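Side-chain contacts in 3-carboxy-cis,cis-muconate cycloisomerase (Acinetobacter calcoaceticus, PDB 1Q5N), which serves as an enzyme of the largely helical fumarase/aspartase (lyase) superfamily and assembles from four copies of one chain: residues H168-W173 with D347-M352; D257-M262 with V290-V295; T139-A144 with A444-A449; I246-V251 with L296-R301; A127-Q132 with S242-I247. All blocks are in the same frame, centred on the assembly; numbering follows the deposited sequence.

Interaction 1 (H168-W173 with D347-M352)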
# COMPACT_ATOMS: atom_id res chain seq x y z
N HIS A 168 -5.12 -19.00 27.72
CA HIS A 168 -6.16 -18.31 26.96
C HIS A 168 -5.55 -17.60 25.68
O HIS A 168 -6.16 -17.65 24.61
CB HIS A 168 -6.87 -17.31 27.83
CG HIS A 168 -8.12 -16.78 27.21
ND1 HIS A 168 -8.44 -15.44 27.23
CD2 HIS A 168 -9.16 -17.41 26.61
CE1 HIS A 168 -9.63 -15.27 26.67
NE2 HIS A 168 -10.09 -16.45 26.29
N LYS A 169 -4.39 -16.95 25.79
CA LYS A 169 -3.76 -16.37 24.60
C LYS A 169 -3.51 -17.49 23.57
O LYS A 169 -3.80 -17.32 22.37
CB LYS A 169 -2.39 -15.76 24.95
CG LYS A 169 -2.40 -14.46 25.72
CD LYS A 169 -0.97 -13.97 25.83
CE LYS A 169 -0.89 -12.51 26.28
NZ LYS A 169 -1.47 -11.52 25.32
N LEU A 170 -2.99 -18.63 24.03
CA LEU A 170 -2.71 -19.76 23.15
C LEU A 170 -3.98 -20.31 22.48
O LEU A 170 -3.95 -20.68 21.28
CB LEU A 170 -1.97 -20.87 23.91
CG LEU A 170 -0.52 -20.46 24.25
CD1 LEU A 170 0.07 -21.35 25.36
CD2 LEU A 170 0.28 -20.59 22.99
N ALA A 171 -5.09 -20.35 23.22
CA ALA A 171 -6.33 -20.85 22.63
C ALA A 171 -6.81 -19.86 21.55
O ALA A 171 -7.32 -20.28 20.50
CB ALA A 171 -7.41 -21.05 23.72
N ARG A 172 -6.67 -18.56 21.83
CA ARG A 172 -7.07 -17.53 20.87
C ARG A 172 -6.25 -17.72 19.54
O ARG A 172 -6.82 -17.67 18.44
CB ARG A 172 -6.84 -16.13 21.48
CG ARG A 172 -7.95 -15.69 22.43
CD ARG A 172 -7.46 -14.56 23.37
NE ARG A 172 -6.83 -13.45 22.63
CZ ARG A 172 -6.01 -12.56 23.17
NH1 ARG A 172 -5.72 -12.64 24.46
NH2 ARG A 172 -5.44 -11.61 22.42
N TRP A 173 -4.95 -17.98 19.65
CA TRP A 173 -4.12 -18.18 18.48
C TRP A 173 -4.48 -19.47 17.72
O TRP A 173 -4.49 -19.51 16.46
CB TRP A 173 -2.63 -18.18 18.87
CG TRP A 173 -2.21 -16.93 19.54
CD1 TRP A 173 -2.85 -15.72 19.49
CD2 TRP A 173 -1.02 -16.72 20.31
NE1 TRP A 173 -2.12 -14.78 20.17
CE2 TRP A 173 -1.00 -15.37 20.68
CE3 TRP A 173 0.04 -17.55 20.71
CZ2 TRP A 173 0.03 -14.81 21.45
CZ3 TRP A 173 1.08 -17.00 21.48
CH2 TRP A 173 1.06 -15.63 21.83
N ASP A 347 8.74 -22.88 15.29
CA ASP A 347 9.88 -23.05 16.19
C ASP A 347 9.61 -22.44 17.58
O ASP A 347 9.91 -23.05 18.61
CB ASP A 347 11.13 -22.34 15.66
CG ASP A 347 11.76 -23.07 14.55
OD1 ASP A 347 11.35 -24.23 14.31
OD2 ASP A 347 12.68 -22.49 13.91
N VAL A 348 9.06 -21.22 17.61
CA VAL A 348 8.77 -20.54 18.85
C VAL A 348 7.64 -21.22 19.64
O VAL A 348 7.75 -21.36 20.86
CB VAL A 348 8.41 -19.02 18.60
CG1 VAL A 348 7.83 -18.36 19.88
CG2 VAL A 348 9.63 -18.27 18.14
N LEU A 349 6.56 -21.64 18.96
CA LEU A 349 5.46 -22.29 19.66
C LEU A 349 5.92 -23.60 20.30
O LEU A 349 5.42 -23.96 21.36
CB LEU A 349 4.30 -22.59 18.74
CG LEU A 349 3.40 -21.43 18.36
CD1 LEU A 349 2.40 -21.92 17.28
CD2 LEU A 349 2.65 -20.90 19.54
N LYS A 350 6.85 -24.29 19.65
CA LYS A 350 7.37 -25.55 20.15
C LYS A 350 8.37 -25.43 21.28
O LYS A 350 8.30 -26.20 22.23
CB LYS A 350 8.02 -26.36 19.04
CG LYS A 350 7.03 -27.08 18.14
CD LYS A 350 7.76 -27.90 17.08
CE LYS A 350 6.77 -28.77 16.35
NZ LYS A 350 7.46 -29.53 15.26
N GLY A 351 9.30 -24.48 21.19
CA GLY A 351 10.33 -24.38 22.22
C GLY A 351 10.24 -23.19 23.15
O GLY A 351 11.21 -22.80 23.79
N MET A 352 9.05 -22.61 23.17
CA MET A 352 8.70 -21.46 23.99
C MET A 352 9.07 -21.70 25.47
O MET A 352 8.67 -22.71 26.06
CB MET A 352 7.20 -21.32 23.87
CG MET A 352 6.60 -20.12 24.50
SD MET A 352 4.79 -20.31 24.61
CE MET A 352 4.39 -21.19 23.09
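L170 sits where L349 and M352 converge. Its CD2 methyl lies 4.2 Å from L349 CD2 and also 4.2 Å from M352 CE. L170 lies alongside both L349 and M352, pointing the opposite way to each. One turn on, W173 CE3 adds a looser touch to L349 CD2 at 4.4 Å, with the methyl placed obliquely to the indole. M352 reaches L170 because its CG stands anti to the backbone N (chi1 -173°). The chain then bends at the last torsion, bringing CE round to the leucine. M352 thus adds a second apolar partner for L170. The contact is entirely apolar. W173 also has the carbonyl O of K169 3.2 Å above one ring face, toward the rim. At the flank of the same helix, K169 and R172 form salt bridges to E318 of the second subunit. Helix 166-191 and helix 323-351 belong to the long helical bundle of this superfamily and run roughly antiparallel here. Helix 110-146 packs on both, with Q143 bonded to the L349 carbonyl, and helix 235-261 touches W173 and V348.

Interaction 2 (D257-M262 with V290-V295)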
# COMPACT_ATOMS: atom_id res chain seq x y z
N ASP A 257 3.19 -9.93 20.35
CA ASP A 257 2.96 -10.34 21.73
C ASP A 257 4.16 -11.03 22.44
O ASP A 257 4.55 -10.60 23.54
CB ASP A 257 1.71 -11.25 21.86
CG ASP A 257 0.42 -10.50 21.62
OD1 ASP A 257 0.43 -9.24 21.56
OD2 ASP A 257 -0.62 -11.14 21.50
N TRP A 258 4.77 -12.04 21.81
CA TRP A 258 5.83 -12.69 22.53
C TRP A 258 7.06 -11.80 22.65
O TRP A 258 7.79 -11.89 23.65
CB TRP A 258 6.14 -14.11 21.96
CG TRP A 258 7.04 -14.18 20.75
CD1 TRP A 258 8.34 -13.80 20.69
CD2 TRP A 258 6.74 -14.73 19.45
NE1 TRP A 258 8.87 -14.07 19.47
CE2 TRP A 258 7.92 -14.65 18.68
CE3 TRP A 258 5.58 -15.29 18.88
CZ2 TRP A 258 8.00 -15.10 17.34
CZ3 TRP A 258 5.66 -15.74 17.54
CH2 TRP A 258 6.86 -15.64 16.80
N SER A 259 7.30 -10.89 21.69
CA SER A 259 8.50 -10.05 21.86
C SER A 259 8.22 -9.01 22.96
O SER A 259 9.13 -8.56 23.64
CB SER A 259 8.92 -9.38 20.54
OG SER A 259 7.94 -8.52 20.00
N LEU A 260 6.96 -8.61 23.13
CA LEU A 260 6.65 -7.66 24.21
C LEU A 260 6.85 -8.42 25.55
O LEU A 260 7.29 -7.83 26.57
CB LEU A 260 5.20 -7.17 24.14
CG LEU A 260 4.92 -6.06 23.11
CD1 LEU A 260 3.42 -5.74 23.15
CD2 LEU A 260 5.74 -4.80 23.44
N MET A 261 6.53 -9.71 25.55
CA MET A 261 6.68 -10.50 26.78
C MET A 261 8.15 -10.81 27.07
O MET A 261 8.47 -11.28 28.15
CB MET A 261 5.82 -11.78 26.69
CG MET A 261 4.33 -11.49 26.71
SD MET A 261 3.26 -12.98 26.38
CE MET A 261 3.42 -13.70 27.82
N MET A 262 9.02 -10.56 26.11
CA MET A 262 10.44 -10.77 26.28
C MET A 262 11.15 -9.49 26.72
O MET A 262 12.38 -9.53 26.92
CB MET A 262 11.09 -11.21 24.97
CG MET A 262 11.28 -12.66 24.81
SD MET A 262 11.96 -13.13 23.19
CE MET A 262 13.72 -13.06 23.51
N VAL A 290 15.08 -12.87 17.72
CA VAL A 290 15.40 -13.04 16.32
C VAL A 290 14.22 -13.52 15.49
O VAL A 290 14.03 -13.07 14.37
CB VAL A 290 16.59 -14.02 16.19
CG1 VAL A 290 16.87 -14.32 14.75
CG2 VAL A 290 17.82 -13.40 16.82
N ALA A 291 13.40 -14.40 16.04
CA ALA A 291 12.31 -14.90 15.24
C ALA A 291 11.23 -13.81 15.06
O ALA A 291 10.60 -13.68 13.98
CB ALA A 291 11.71 -16.16 15.87
N ALA A 292 11.04 -13.01 16.10
CA ALA A 292 10.02 -11.97 16.01
C ALA A 292 10.40 -10.92 14.94
O ALA A 292 9.55 -10.48 14.17
CB ALA A 292 9.82 -11.29 17.40
N ALA A 293 11.69 -10.57 14.89
CA ALA A 293 12.17 -9.60 13.93
C ALA A 293 11.82 -10.00 12.47
O ALA A 293 11.34 -9.17 11.68
CB ALA A 293 13.70 -9.39 14.11
N SER A 294 12.04 -11.27 12.13
CA SER A 294 11.69 -11.75 10.79
C SER A 294 10.17 -11.76 10.56
O SER A 294 9.68 -11.34 9.52
CB SER A 294 12.15 -13.20 10.59
OG SER A 294 13.55 -13.25 10.66
N VAL A 295 9.44 -12.30 11.53
CA VAL A 295 8.00 -12.36 11.38
C VAL A 295 7.40 -10.95 11.29
O VAL A 295 6.50 -10.74 10.50
CB VAL A 295 7.33 -13.18 12.56
CG1 VAL A 295 5.82 -13.15 12.44
CG2 VAL A 295 7.79 -14.65 12.50
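W258 lays its indole obliquely over the first turn of helix 290-311. NE1 comes within 3.6 Å of A292 CB, and CZ2 lies 4.1 Å from A291 CB. The contact joins two consecutive long helices of the fumarase/aspartase-type bundle, 235-261 and 290-311. Their short segments are 9.6 Å apart at closest approach, with 144° between directions, so they are antiparallel but well splayed. The small alanines let the last turn of one helix come near the first turn of the other. S259 is nearest to A292 in backbone position, with CA atoms 6.3 Å apart, and its CB meets A292 CB at 3.8 Å. W258 reaches across because its CG takes the crowded position between backbone N and carbonyl carbon (chi1 83°). The indole N-H is not paired with an alanine. It bonds to E271, whose carboxylate also accepts the backbone N-H groups of A291 and A292. This shared acid ties the indole to the start of the second helix, where the helix end would probably favour a negative charge. V348 of helix 323-351 touches W258 and A291. The hydroxyl OG of S259 turns back to its own helix and bonds to the carbonyl O of A255.

Interaction 3 (T139-A144 with A444-A449); sequences TALSQA and AVLQEA
L141 points at the last helix of the chain and spreads its two methyls over it. CD2 takes the side nearer V445 and L446, while CD1 reaches toward the chain end. The L141 and V445 side chains cross obliquely, with L141 CD2 4.0 Å from V445 CG2. The same methyl rests 3.9 Å from the backbone O of V445, so part of the contact is with the main chain. L446 starts out across the line between the helices, but its end bends inward. Its CD2 meets L141 CD2 at 4.0 Å and lies 4.0 Å from L141 O. Both leucines hold CG anti to the carbonyl carbon (chi1 -70° for L141, -75° for L446). This sends each fork out across the gap between the helices. The contact joins helix 110-146, a long member of the superfamily's central bundle, to the short C-terminal helix 438-447. The two segments run roughly antiparallel, well off a straight line, and the close pair is L141 with L446, CA atoms 6.7 Å apart. L141 CD1 also comes 4.0 Å from A449 CB, at the last modelled residue. V445 is the buried member and also packs on A171 of helix 166-191 and C228 of the second subunit. E448 OE2 bonds to S175 OG of helix 166-191.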
# COMPACT_ATOMS: atom_id res chain seq x y z
N THR A 139 0.35 -27.69 17.75
CA THR A 139 1.23 -27.21 18.80
C THR A 139 0.52 -26.12 19.67
O THR A 139 0.59 -26.18 20.90
CB THR A 139 2.52 -26.68 18.18
OG1 THR A 139 3.07 -27.70 17.34
CG2 THR A 139 3.52 -26.31 19.25
N ALA A 140 -0.22 -25.18 19.08
CA ALA A 140 -0.84 -24.18 19.94
C ALA A 140 -1.90 -24.84 20.83
O ALA A 140 -2.03 -24.47 22.00
CB ALA A 140 -1.48 -23.05 19.12
N LEU A 141 -2.65 -25.81 20.30
CA LEU A 141 -3.68 -26.46 21.11
C LEU A 141 -3.02 -27.20 22.29
O LEU A 141 -3.47 -27.11 23.41
CB LEU A 141 -4.48 -27.48 20.30
CG LEU A 141 -5.45 -27.05 19.20
CD1 LEU A 141 -5.74 -28.29 18.34
CD2 LEU A 141 -6.73 -26.47 19.79
N SER A 142 -1.93 -27.90 22.04
CA SER A 142 -1.25 -28.64 23.08
C SER A 142 -0.68 -27.72 24.20
O SER A 142 -0.81 -28.03 25.39
CB SER A 142 -0.15 -29.47 22.42
OG SER A 142 0.86 -29.75 23.36
N GLN A 143 -0.09 -26.59 23.82
CA GLN A 143 0.47 -25.64 24.78
C GLN A 143 -0.66 -24.95 25.51
O GLN A 143 -0.54 -24.63 26.68
CB GLN A 143 1.33 -24.61 24.06
CG GLN A 143 2.51 -25.27 23.39
CD GLN A 143 3.68 -25.46 24.34
OE1 GLN A 143 3.53 -25.95 25.47
NE2 GLN A 143 4.87 -25.06 23.87
N ALA A 144 -1.77 -24.72 24.83
CA ALA A 144 -2.88 -24.06 25.49
C ALA A 144 -3.36 -24.87 26.68
O ALA A 144 -3.74 -24.33 27.73
CB ALA A 144 -4.05 -23.85 24.51
N ALA A 444 -13.95 -24.72 24.73
CA ALA A 444 -14.64 -24.52 23.47
C ALA A 444 -13.65 -24.61 22.31
O ALA A 444 -13.96 -25.30 21.32
CB ALA A 444 -15.39 -23.18 23.48
N VAL A 445 -12.44 -24.01 22.41
CA VAL A 445 -11.55 -24.17 21.27
C VAL A 445 -10.93 -25.54 21.16
O VAL A 445 -10.60 -25.96 20.06
CB VAL A 445 -10.44 -23.06 21.10
CG1 VAL A 445 -10.75 -21.86 21.92
CG2 VAL A 445 -9.09 -23.63 21.27
N LEU A 446 -10.75 -26.24 22.29
CA LEU A 446 -10.21 -27.60 22.25
C LEU A 446 -11.24 -28.53 21.59
O LEU A 446 -10.89 -29.51 20.96
CB LEU A 446 -9.89 -28.11 23.66
CG LEU A 446 -8.64 -27.53 24.31
CD1 LEU A 446 -8.47 -28.13 25.70
CD2 LEU A 446 -7.44 -27.81 23.48
N GLN A 447 -12.52 -28.23 21.71
CA GLN A 447 -13.55 -29.03 21.04
C GLN A 447 -13.70 -28.80 19.53
O GLN A 447 -13.90 -29.76 18.79
CB GLN A 447 -14.92 -28.79 21.64
CG GLN A 447 -15.20 -29.62 22.85
CD GLN A 447 -16.62 -29.38 23.36
OE1 GLN A 447 -17.61 -29.70 22.66
NE2 GLN A 447 -16.73 -28.78 24.57
N GLU A 448 -13.62 -27.55 19.05
CA GLU A 448 -13.77 -27.34 17.61
C GLU A 448 -12.71 -28.13 16.86
O GLU A 448 -12.76 -28.24 15.64
CB GLU A 448 -13.80 -25.84 17.19
CG GLU A 448 -12.71 -24.90 17.71
CD GLU A 448 -12.64 -23.50 16.99
OE1 GLU A 448 -13.65 -23.01 16.44
OE2 GLU A 448 -11.55 -22.88 17.00
N ALA A 449 -11.79 -28.75 17.60
CA ALA A 449 -10.71 -29.56 17.03
C ALA A 449 -11.04 -31.05 16.74
O ALA A 449 -10.27 -31.59 15.93
CB ALA A 449 -9.49 -29.48 17.92

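Interaction 4 (I246-V251 with L296-R301)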
# COMPACT_ATOMS: atom_id res chain seq x y z
N ILE A 246 -3.74 -13.04 5.41
CA ILE A 246 -4.36 -13.18 6.71
C ILE A 246 -3.50 -14.05 7.62
O ILE A 246 -3.34 -13.76 8.81
CB ILE A 246 -5.76 -13.78 6.59
CG1 ILE A 246 -6.73 -12.75 5.98
CG2 ILE A 246 -6.26 -14.25 7.96
CD1 ILE A 246 -8.03 -13.41 5.53
N ILE A 247 -2.91 -15.10 7.06
CA ILE A 247 -2.07 -15.97 7.87
C ILE A 247 -0.87 -15.17 8.37
O ILE A 247 -0.48 -15.30 9.54
CB ILE A 247 -1.58 -17.22 7.06
CG1 ILE A 247 -2.79 -18.12 6.77
CG2 ILE A 247 -0.41 -17.93 7.81
CD1 ILE A 247 -2.55 -19.15 5.63
N THR A 248 -0.28 -14.36 7.51
CA THR A 248 0.88 -13.60 7.96
C THR A 248 0.45 -12.62 9.03
O THR A 248 1.18 -12.42 10.00
CB THR A 248 1.55 -12.87 6.80
OG1 THR A 248 2.13 -13.85 5.95
CG2 THR A 248 2.66 -11.91 7.31
N GLY A 249 -0.73 -12.01 8.87
CA GLY A 249 -1.20 -11.09 9.90
C GLY A 249 -1.40 -11.83 11.26
O GLY A 249 -1.09 -11.26 12.30
N ASN A 250 -1.90 -13.08 11.25
CA ASN A 250 -2.09 -13.81 12.52
C ASN A 250 -0.75 -14.06 13.24
O ASN A 250 -0.67 -13.89 14.47
CB ASN A 250 -2.75 -15.21 12.32
CG ASN A 250 -4.21 -15.14 11.90
OD1 ASN A 250 -5.00 -14.35 12.45
ND2 ASN A 250 -4.59 -15.98 10.94
N VAL A 251 0.30 -14.45 12.52
CA VAL A 251 1.54 -14.73 13.25
C VAL A 251 2.28 -13.42 13.58
O VAL A 251 3.10 -13.37 14.52
CB VAL A 251 2.46 -15.77 12.50
CG1 VAL A 251 1.68 -17.10 12.35
CG2 VAL A 251 2.91 -15.26 11.13
N LEU A 296 7.91 -10.00 12.05
CA LEU A 296 7.35 -8.68 12.03
C LEU A 296 7.74 -7.97 10.73
O LEU A 296 6.97 -7.15 10.23
CB LEU A 296 7.74 -7.90 13.30
CG LEU A 296 6.93 -8.40 14.51
CD1 LEU A 296 7.48 -7.84 15.84
CD2 LEU A 296 5.47 -8.00 14.34
N ALA A 297 8.90 -8.31 10.17
CA ALA A 297 9.27 -7.74 8.87
C ALA A 297 8.27 -8.28 7.79
O ALA A 297 7.82 -7.56 6.91
CB ALA A 297 10.69 -8.12 8.50
N ALA A 298 7.90 -9.54 7.86
CA ALA A 298 6.95 -10.09 6.90
C ALA A 298 5.57 -9.44 7.13
O ALA A 298 4.83 -9.18 6.18
CB ALA A 298 6.88 -11.62 7.06
N ALA A 299 5.25 -9.11 8.38
CA ALA A 299 3.95 -8.50 8.66
C ALA A 299 3.85 -7.02 8.21
O ALA A 299 2.78 -6.40 8.29
CB ALA A 299 3.61 -8.62 10.14
N ASN A 300 4.99 -6.46 7.81
CA ASN A 300 5.13 -5.09 7.26
C ASN A 300 5.06 -5.24 5.69
O ASN A 300 4.28 -4.57 5.01
CB ASN A 300 6.51 -4.50 7.68
CG ASN A 300 6.99 -3.32 6.79
OD1 ASN A 300 7.34 -2.26 7.33
ND2 ASN A 300 7.06 -3.50 5.48
N ARG A 301 5.86 -6.17 5.16
CA ARG A 301 5.99 -6.38 3.74
C ARG A 301 4.74 -6.99 3.01
O ARG A 301 4.35 -6.54 1.91
CB ARG A 301 7.25 -7.23 3.57
CG ARG A 301 7.93 -7.25 2.20
CD ARG A 301 8.58 -5.90 1.77
NE ARG A 301 9.01 -5.92 0.35
CZ ARG A 301 9.69 -6.94 -0.22
NH1 ARG A 301 10.00 -8.03 0.47
NH2 ARG A 301 10.11 -6.87 -1.50
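T248 buries the most surface of any residue here, with A299 and A298 as its partners. The methyl CG2 of T248 does all the touching. It lies 3.7 Å from the carbonyl O of A298 and 3.9 Å from A299 CA, resting mainly on the backbone of the facing helix. The alanine methyls come next, A298 CB at 4.2 Å and A299 CB at 4.4 Å from T248 CG2. With no larger side chain at these two places, the threonine methyl can settle close to the main chain. Its torsion decides which branch faces across: CG2 is anti to the backbone N (chi1 -68°, measured to OG1), while OG1 lies beside that N. OG1 does not touch the alanines. It bonds to T338 OG1 and makes a weak bond to L244 O, one turn back, so this buried polar atom is satisfied. In the facing helix A297 O accepts the backbone N-H groups of both N300 and R301. V314 of the second subunit packs on A299. Helices 235-261 and 290-311 run roughly antiparallel here, in the bundle of the lyase fold. Helix 323-351 flanks both, through T338, which packs on I247, and L337, which packs on R301.

Interaction 5 (A127-Q132 with S242-I247); sequences AIVQNQ and SVLGII
V129 pushes one methyl between L244 and I247. CG1 lies 4.1 Å from L244 CD2 and 4.2 Å from I247 CD1, and the V129 side chain is aslant to both partners. The conformation of the valine sets this up. CG1 is anti to the backbone N (chi1 161°), next to the carbonyl carbon, and reaches across the gap. L244 starts across the line between the helices rather than at V129. Its CG is anti to the carbonyl carbon, and chi2 of 173° extends the chain to CD1, leaving CD2 as the branch that turns to V129. I247 heads for the facing helix from the start, and CD1 at the end of its longer branch does the touching.

The two partners are three residues apart, so they form one ridge along helix 235-261. This helix and helix 110-146 are long members of the bundle that forms the middle of the lyase fold, and the two segments run in roughly the same sense. The backbones stay well apart, with CA atoms of V129 and L244 8.7 Å from each other. Helix 323-351 closes one flank: L244 packs on F335 and T338, and Q132 NE2 bonds to A339 O. On the side of helix 166-191, Q130 bonds through its amide to K188 and N185, and D180 touches I247.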
# COMPACT_ATOMS: atom_id res chain seq x y z
N ALA A 127 0.32 -26.67 -0.25
CA ALA A 127 0.39 -27.93 0.50
C ALA A 127 1.36 -27.71 1.65
O ALA A 127 1.09 -28.08 2.78
CB ALA A 127 0.88 -29.13 -0.43
N ILE A 128 2.52 -27.12 1.37
CA ILE A 128 3.49 -26.86 2.42
C ILE A 128 2.94 -25.86 3.44
O ILE A 128 3.03 -26.13 4.64
CB ILE A 128 4.79 -26.30 1.84
CG1 ILE A 128 5.52 -27.40 1.09
CG2 ILE A 128 5.71 -25.76 2.98
CD1 ILE A 128 6.66 -26.85 0.29
N VAL A 129 2.35 -24.74 3.00
CA VAL A 129 1.82 -23.75 3.93
C VAL A 129 0.71 -24.36 4.78
O VAL A 129 0.64 -24.12 5.99
CB VAL A 129 1.28 -22.49 3.17
CG1 VAL A 129 0.34 -21.69 4.06
CG2 VAL A 129 2.43 -21.62 2.74
N GLN A 130 -0.13 -25.17 4.15
CA GLN A 130 -1.23 -25.78 4.89
C GLN A 130 -0.67 -26.71 5.97
O GLN A 130 -1.13 -26.73 7.11
CB GLN A 130 -2.15 -26.57 3.95
CG GLN A 130 -3.22 -27.33 4.71
CD GLN A 130 -4.36 -27.77 3.84
OE1 GLN A 130 -4.22 -27.97 2.62
NE2 GLN A 130 -5.54 -27.94 4.46
N ASN A 131 0.35 -27.47 5.62
CA ASN A 131 0.90 -28.34 6.61
C ASN A 131 1.55 -27.52 7.75
O ASN A 131 1.47 -27.92 8.91
CB ASN A 131 1.90 -29.30 5.98
CG ASN A 131 2.42 -30.30 6.98
OD1 ASN A 131 3.63 -30.42 7.19
ND2 ASN A 131 1.49 -31.04 7.65
N GLN A 132 2.18 -26.39 7.44
CA GLN A 132 2.77 -25.56 8.50
C GLN A 132 1.66 -25.03 9.41
O GLN A 132 1.77 -25.06 10.62
CB GLN A 132 3.50 -24.38 7.92
CG GLN A 132 4.72 -24.75 7.11
CD GLN A 132 5.35 -23.50 6.49
OE1 GLN A 132 4.72 -22.85 5.67
NE2 GLN A 132 6.58 -23.17 6.89
N SER A 242 -4.73 -13.17 -0.75
CA SER A 242 -5.48 -12.65 0.39
C SER A 242 -5.49 -13.58 1.61
O SER A 242 -5.47 -13.12 2.75
CB SER A 242 -6.94 -12.30 -0.02
OG SER A 242 -7.69 -13.47 -0.26
N VAL A 243 -5.51 -14.88 1.38
CA VAL A 243 -5.51 -15.85 2.46
C VAL A 243 -4.10 -15.93 3.10
O VAL A 243 -3.96 -16.00 4.32
CB VAL A 243 -6.02 -17.20 1.90
CG1 VAL A 243 -5.78 -18.35 2.90
CG2 VAL A 243 -7.53 -17.07 1.63
N LEU A 244 -3.05 -15.87 2.27
CA LEU A 244 -1.69 -15.89 2.77
C LEU A 244 -1.51 -14.61 3.60
O LEU A 244 -0.88 -14.64 4.64
CB LEU A 244 -0.68 -15.94 1.62
CG LEU A 244 -0.84 -17.24 0.80
CD1 LEU A 244 0.09 -17.13 -0.44
CD2 LEU A 244 -0.55 -18.52 1.67
N GLY A 245 -2.09 -13.50 3.13
CA GLY A 245 -1.99 -12.26 3.85
C GLY A 245 -2.60 -12.36 5.26
O GLY A 245 -2.03 -11.82 6.21
N ILE A 246 -3.74 -13.04 5.41
CA ILE A 246 -4.36 -13.18 6.71
C ILE A 246 -3.50 -14.05 7.62
O ILE A 246 -3.34 -13.76 8.81
CB ILE A 246 -5.76 -13.78 6.59
CG1 ILE A 246 -6.73 -12.75 5.98
CG2 ILE A 246 -6.26 -14.25 7.96
CD1 ILE A 246 -8.03 -13.41 5.53
N ILE A 247 -2.91 -15.10 7.06
CA ILE A 247 -2.07 -15.97 7.87
C ILE A 247 -0.87 -15.17 8.37
O ILE A 247 -0.48 -15.30 9.54
CB ILE A 247 -1.58 -17.22 7.06
CG1 ILE A 247 -2.79 -18.12 6.77
CG2 ILE A 247 -0.41 -17.93 7.81
CD1 ILE A 247 -2.55 -19.15 5.63

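Overall arrangement
Interactions 4 and 5 share I246 and I247 on helix 235-261, with centres 11 Å apart. Interactions 2 and 4 join the same two helices, with V295 CG1 3.4 Å from V251 O between them. Interaction 1 touches interaction 2, W173 CZ2 lying 3.7 Å from D257 OD2. It meets interaction 3 where L170 CB lies 3.7 Å from A144 CA. Interactions 2 and 3 do not touch, their centres about 22 Å apart. Interactions 1, 2, 4 and 5 link bundle helices; interaction 3 fastens the C-terminal helix to them. Between M262 and V290 an unmodelled part carries most of the superfamily's signature sequence, which in relatives lies at the active site. All five touch the second subunit.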